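Local atomic coordinates of hypothetical protein PH1819 (Pyrococcus horikoshii, PDB entry 2EEN), a protein that is of unknown function but carries a CYTH domain, the fold of class IV adenylate cyclases and thiamine triphosphatases, and so probably handles phosphate-containing organic compounds. Residues F24-Y35 against E103-Y114. Residues are numbered along the deposited sequence; the frame is centred on the assembly and turned at random.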
loop_
_atom_site.group_PDB
_atom_site.type_symbol
_atom_site.label_atom_id
_atom_site.label_comp_id
_atom_site.label_asym_id
_atom_site.label_seq_id
_atom_site.Cartn_x
_atom_site.Cartn_y
_atom_site.Cartn_z
ATOM N N PHE A 24 29.708 -5.253 12.925
ATOM C CA PHE A 24 29.148 -4.576 11.764
ATOM C C PHE A 24 28.236 -5.572 11.071
ATOM O O PHE A 24 28.597 -6.735 10.881
ATOM C CB PHE A 24 30.266 -4.138 10.806
ATOM C CG PHE A 24 29.768 -3.609 9.484
ATOM C CD1 PHE A 24 28.981 -2.461 9.424
ATOM C CD2 PHE A 24 30.096 -4.256 8.297
ATOM C CE1 PHE A 24 28.529 -1.965 8.203
ATOM C CE2 PHE A 24 29.649 -3.767 7.069
ATOM C CZ PHE A 24 28.863 -2.619 7.023
ATOM N N MET A 25 27.042 -5.122 10.715
ATOM C CA MET A 25 26.088 -5.973 10.033
ATOM C C MET A 25 26.156 -5.658 8.548
ATOM O O MET A 25 26.618 -6.481 7.757
ATOM C CB MET A 25 24.692 -5.727 10.597
ATOM C CG MET A 25 24.626 -6.038 12.081
ATOM S SD MET A 25 23.031 -5.675 12.832
ATOM C CE MET A 25 22.031 -6.986 12.127
ATOM N N ARG A 26 25.724 -4.461 8.165
ATOM C CA ARG A 26 25.789 -4.072 6.763
ATOM C C ARG A 26 25.532 -2.583 6.597
ATOM O O ARG A 26 25.027 -1.923 7.506
ATOM C CB ARG A 26 24.768 -4.865 5.942
ATOM C CG ARG A 26 23.329 -4.433 6.138
ATOM C CD ARG A 26 22.394 -5.341 5.355
ATOM N NE ARG A 26 21.013 -4.872 5.397
ATOM C CZ ARG A 26 19.970 -5.591 5.001
ATOM N NH1 ARG A 26 20.152 -6.820 4.536
ATOM N NH2 ARG A 26 18.750 -5.080 5.063
ATOM N N LYS A 27 25.903 -2.058 5.435
ATOM C CA LYS A 27 25.697 -0.649 5.130
ATOM C C LYS A 27 24.583 -0.553 4.108
ATOM O O LYS A 27 24.514 -1.348 3.170
ATOM C CB LYS A 27 26.968 -0.027 4.560
ATOM C CG LYS A 27 26.813 1.444 4.193
ATOM C CD LYS A 27 28.145 2.052 3.790
ATOM C CE LYS A 27 28.011 3.534 3.484
ATOM N NZ LYS A 27 29.324 4.112 3.073
ATOM N N GLU A 28 23.713 0.433 4.280
ATOM C CA GLU A 28 22.598 0.605 3.366
ATOM C C GLU A 28 22.497 2.052 2.918
ATOM O O GLU A 28 22.904 2.968 3.629
ATOM C CB GLU A 28 21.275 0.221 4.051
ATOM C CG GLU A 28 21.270 -1.144 4.751
ATOM C CD GLU A 28 19.972 -1.417 5.506
ATOM O OE1 GLU A 28 19.246 -0.451 5.831
ATOM O OE2 GLU A 28 19.680 -2.597 5.796
ATOM N N ILE A 29 21.995 2.247 1.707
ATOM C CA ILE A 29 21.745 3.587 1.210
ATOM C C ILE A 29 20.225 3.669 1.258
ATOM O O ILE A 29 19.538 2.734 0.850
ATOM C CB ILE A 29 22.216 3.772 -0.241
ATOM C CG1 ILE A 29 23.740 3.864 -0.271
ATOM C CG2 ILE A 29 21.592 5.041 -0.838
ATOM C CD1 ILE A 29 24.334 3.823 -1.672
ATOM N N HIS A 30 19.706 4.763 1.803
ATOM C CA HIS A 30 18.267 4.961 1.898
ATOM C C HIS A 30 17.866 6.213 1.156
ATOM O O HIS A 30 18.485 7.269 1.300
ATOM C CB HIS A 30 17.804 5.137 3.345
ATOM C CG HIS A 30 17.814 3.880 4.156
ATOM N ND1 HIS A 30 17.341 3.833 5.449
ATOM C CD2 HIS A 30 18.233 2.627 3.860
ATOM C CE1 HIS A 30 17.466 2.604 5.916
ATOM N NE2 HIS A 30 18.004 1.853 4.973
ATOM N N GLU A 31 16.820 6.079 0.357
ATOM C CA GLU A 31 16.264 7.199 -0.378
ATOM C C GLU A 31 14.788 7.142 -0.012
ATOM O O GLU A 31 14.063 6.256 -0.455
ATOM C CB GLU A 31 16.480 7.014 -1.877
ATOM C CG GLU A 31 17.936 7.194 -2.286
ATOM C CD GLU A 31 18.234 6.636 -3.663
ATOM O OE1 GLU A 31 17.439 6.879 -4.594
ATOM O OE2 GLU A 31 19.272 5.962 -3.815
ATOM N N ASP A 32 14.365 8.074 0.835
ATOM C CA ASP A 32 12.982 8.117 1.288
ATOM C C ASP A 32 12.203 9.254 0.682
ATOM O O ASP A 32 12.714 10.368 0.542
ATOM C CB ASP A 32 12.904 8.284 2.807
ATOM C CG ASP A 32 13.549 7.150 3.550
ATOM O OD1 ASP A 32 13.473 6.012 3.058
ATOM O OD2 ASP A 32 14.115 7.396 4.637
ATOM N N ILE A 33 10.961 8.970 0.319
ATOM C CA ILE A 33 10.095 10.010 -0.193
ATOM C C ILE A 33 8.961 10.087 0.817
ATOM O O ILE A 33 8.275 9.091 1.068
ATOM C CB ILE A 33 9.517 9.684 -1.592
ATOM C CG1 ILE A 33 10.634 9.636 -2.642
ATOM C CG2 ILE A 33 8.536 10.767 -1.995
ATOM C CD1 ILE A 33 10.162 9.466 -4.058
ATOM N N TYR A 34 8.795 11.252 1.431
ATOM C CA TYR A 34 7.727 11.439 2.402
ATOM C C TYR A 34 6.571 12.156 1.742
ATOM O O TYR A 34 6.774 13.049 0.919
ATOM C CB TYR A 34 8.223 12.237 3.601
ATOM C CG TYR A 34 9.045 11.410 4.543
ATOM C CD1 TYR A 34 8.448 10.694 5.577
ATOM C CD2 TYR A 34 10.428 11.330 4.393
ATOM C CE1 TYR A 34 9.213 9.920 6.442
ATOM C CE2 TYR A 34 11.200 10.555 5.254
ATOM C CZ TYR A 34 10.585 9.856 6.272
ATOM O OH TYR A 34 11.347 9.086 7.112
ATOM N N TYR A 35 5.361 11.767 2.121
ATOM C CA TYR A 35 4.143 12.317 1.546
ATOM C C TYR A 35 3.254 13.080 2.498
ATOM O O TYR A 35 3.313 12.899 3.711
ATOM C CB TYR A 35 3.319 11.178 0.957
ATOM C CG TYR A 35 4.001 10.481 -0.176
ATOM C CD1 TYR A 35 4.843 9.398 0.058
ATOM C CD2 TYR A 35 3.826 10.914 -1.489
ATOM C CE1 TYR A 35 5.496 8.760 -0.986
ATOM C CE2 TYR A 35 4.470 10.285 -2.538
ATOM C CZ TYR A 35 5.302 9.209 -2.281
ATOM O OH TYR A 35 5.935 8.577 -3.320
ATOM N N GLU A 103 4.344 14.406 -2.662
ATOM C CA GLU A 103 5.675 14.364 -2.090
ATOM C C GLU A 103 5.938 15.667 -1.352
ATOM O O GLU A 103 5.687 16.757 -1.874
ATOM C CB GLU A 103 6.723 14.181 -3.189
ATOM C CG GLU A 103 8.147 14.094 -2.663
ATOM C CD GLU A 103 9.189 14.242 -3.756
ATOM O OE1 GLU A 103 9.028 13.608 -4.819
ATOM O OE2 GLU A 103 10.173 14.985 -3.546
ATOM N N VAL A 104 6.432 15.544 -0.127
ATOM C CA VAL A 104 6.759 16.696 0.691
ATOM C C VAL A 104 8.254 16.920 0.565
ATOM O O VAL A 104 8.713 18.037 0.328
ATOM C CB VAL A 104 6.420 16.446 2.165
ATOM C CG1 VAL A 104 6.879 17.620 3.014
ATOM C CG2 VAL A 104 4.929 16.236 2.317
ATOM N N LEU A 105 9.011 15.841 0.710
ATOM C CA LEU A 105 10.460 15.923 0.623
ATOM C C LEU A 105 11.082 14.549 0.463
ATOM O O LEU A 105 10.480 13.533 0.823
ATOM C CB LEU A 105 11.014 16.573 1.890
ATOM C CG LEU A 105 12.491 16.964 1.824
ATOM C CD1 LEU A 105 12.691 18.069 0.799
ATOM C CD2 LEU A 105 12.946 17.431 3.186
ATOM N N LYS A 106 12.289 14.532 -0.089
ATOM C CA LYS A 106 13.040 13.306 -0.272
ATOM C C LYS A 106 14.223 13.350 0.679
ATOM O O LYS A 106 15.002 14.305 0.674
ATOM C CB LYS A 106 13.546 13.190 -1.702
ATOM C CG LYS A 106 12.484 12.804 -2.714
ATOM C CD LYS A 106 13.119 12.203 -3.957
ATOM C CE LYS A 106 12.628 12.922 -5.214
ATOM N NZ LYS A 106 12.077 14.286 -4.955
ATOM N N VAL A 107 14.355 12.312 1.496
ATOM C CA VAL A 107 15.444 12.234 2.455
ATOM C C VAL A 107 16.393 11.134 2.015
ATOM O O VAL A 107 15.992 9.991 1.837
ATOM C CB VAL A 107 14.913 11.931 3.877
ATOM C CG1 VAL A 107 16.068 11.890 4.868
ATOM C CG2 VAL A 107 13.897 12.988 4.284
ATOM N N VAL A 108 17.658 11.495 1.826
ATOM C CA VAL A 108 18.665 10.539 1.388
ATOM C C VAL A 108 19.749 10.390 2.432
ATOM O O VAL A 108 20.224 11.380 2.984
ATOM C CB VAL A 108 19.324 11.001 0.079
ATOM C CG1 VAL A 108 20.357 9.980 -0.373
ATOM C CG2 VAL A 108 18.265 11.202 -0.988
ATOM N N LYS A 109 20.149 9.153 2.700
ATOM C CA LYS A 109 21.190 8.927 3.686
ATOM C C LYS A 109 21.854 7.576 3.501
ATOM O O LYS A 109 21.388 6.735 2.730
ATOM C CB LYS A 109 20.595 8.976 5.095
ATOM C CG LYS A 109 19.640 7.805 5.379
ATOM C CD LYS A 109 19.174 7.786 6.839
ATOM C CE LYS A 109 18.286 6.580 7.121
ATOM N NZ LYS A 109 16.970 6.662 6.416
ATOM N N THR A 110 22.967 7.389 4.199
ATOM C CA THR A 110 23.637 6.102 4.190
ATOM C C THR A 110 23.458 5.656 5.632
ATOM O O THR A 110 23.378 6.488 6.538
ATOM C CB THR A 110 25.135 6.191 3.825
ATOM O OG1 THR A 110 25.827 7.032 4.749
ATOM C CG2 THR A 110 25.292 6.735 2.420
ATOM N N ARG A 111 23.354 4.352 5.840
ATOM C CA ARG A 111 23.141 3.826 7.176
ATOM C C ARG A 111 23.980 2.581 7.374
ATOM O O ARG A 111 23.850 1.612 6.629
ATOM C CB ARG A 111 21.651 3.544 7.381
ATOM C CG ARG A 111 21.314 2.682 8.599
ATOM C CD ARG A 111 19.817 2.683 8.886
ATOM N NE ARG A 111 19.379 3.954 9.467
ATOM C CZ ARG A 111 18.113 4.278 9.714
ATOM N NH1 ARG A 111 17.131 3.427 9.430
ATOM N NH2 ARG A 111 17.827 5.453 10.262
ATOM N N GLU A 112 24.858 2.625 8.369
ATOM C CA GLU A 112 25.696 1.474 8.680
ATOM C C GLU A 112 25.048 0.865 9.914
ATOM O O GLU A 112 24.922 1.534 10.935
ATOM C CB GLU A 112 27.127 1.890 8.999
ATOM C CG GLU A 112 27.971 2.248 7.785
ATOM C CD GLU A 112 29.360 2.735 8.166
ATOM O OE1 GLU A 112 29.934 2.209 9.144
ATOM O OE2 GLU A 112 29.888 3.638 7.483
ATOM N N LYS A 113 24.636 -0.396 9.813
ATOM C CA LYS A 113 23.976 -1.082 10.918
ATOM C C LYS A 113 24.945 -1.925 11.726
ATOM O O LYS A 113 25.791 -2.623 11.165
ATOM C CB LYS A 113 22.864 -1.988 10.393
ATOM C CG LYS A 113 21.693 -1.275 9.745
ATOM C CD LYS A 113 20.619 -2.294 9.380
ATOM C CE LYS A 113 19.399 -1.649 8.750
ATOM N NZ LYS A 113 18.390 -2.683 8.390
ATOM N N TYR A 114 24.798 -1.858 13.044
ATOM C CA TYR A 114 25.641 -2.598 13.973
ATOM C C TYR A 114 24.821 -3.378 14.979
ATOM O O TYR A 114 23.806 -2.903 15.478
ATOM C CB TYR A 114 26.567 -1.633 14.722
ATOM C CG TYR A 114 27.599 -1.023 13.825
ATOM C CD1 TYR A 114 27.280 0.058 13.000
ATOM C CD2 TYR A 114 28.872 -1.588 13.715
ATOM C CE1 TYR A 114 28.195 0.553 12.086
ATOM C CE2 TYR A 114 29.794 -1.098 12.797
ATOM C CZ TYR A 114 29.445 -0.029 11.985
ATOM O OH TYR A 114 30.338 0.442 11.049
HETATM O O HOH W 1 16.663 8.372 4.230
#
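Lys109 meets the His30 ring at its edge, near the ring plane, and NZ donates to ND1 at 3.0 Å. A bend at the last torsion of the lysine (chi4 -68°) turns NZ to this edge. The same NZ forms a longer salt bridge with Asp32 OD2, 3.4 Å away. A water bridges them, accepting from NZ and donating to OD2 and Val107 O. His30 NE2 donates to Glu28 OE1 at 2.8 Å, so both ring nitrogens are engaged and the ring's rotation is fixed. Glu28 OE2 takes three N-H groups: Lys113 NZ on its syn side at 2.9 Å, and Arg26 NE and NH2, which grip it side-on, with OE2 close to the guanidinium plane. The Arg111 guanidinium has His30 ND1 over one face, the two planes 73° apart.

Beneath these side chains the backbones pair as antiparallel strands, with bonds such as His30 N to Lys109 O (2.8 Å). Classic beta bulges interrupt the ladder at both ends, Met25 and Arg26 facing Lys113, and Val104 and Leu105 facing Tyr34. On the other face, Phe24 CD1 rests over the Tyr114 ring, 3.6 Å from CZ.

Further out, Asp32 bridges to Arg52 and Arg111 to Asp125. This row of charged side chains is consistent with the polar tunnel of CYTH proteins. The two strands are central in the antiparallel sheet, between strands 48-56 and 120-127, and helix 170-176 packs on Tyr34, Leu105 and Val107.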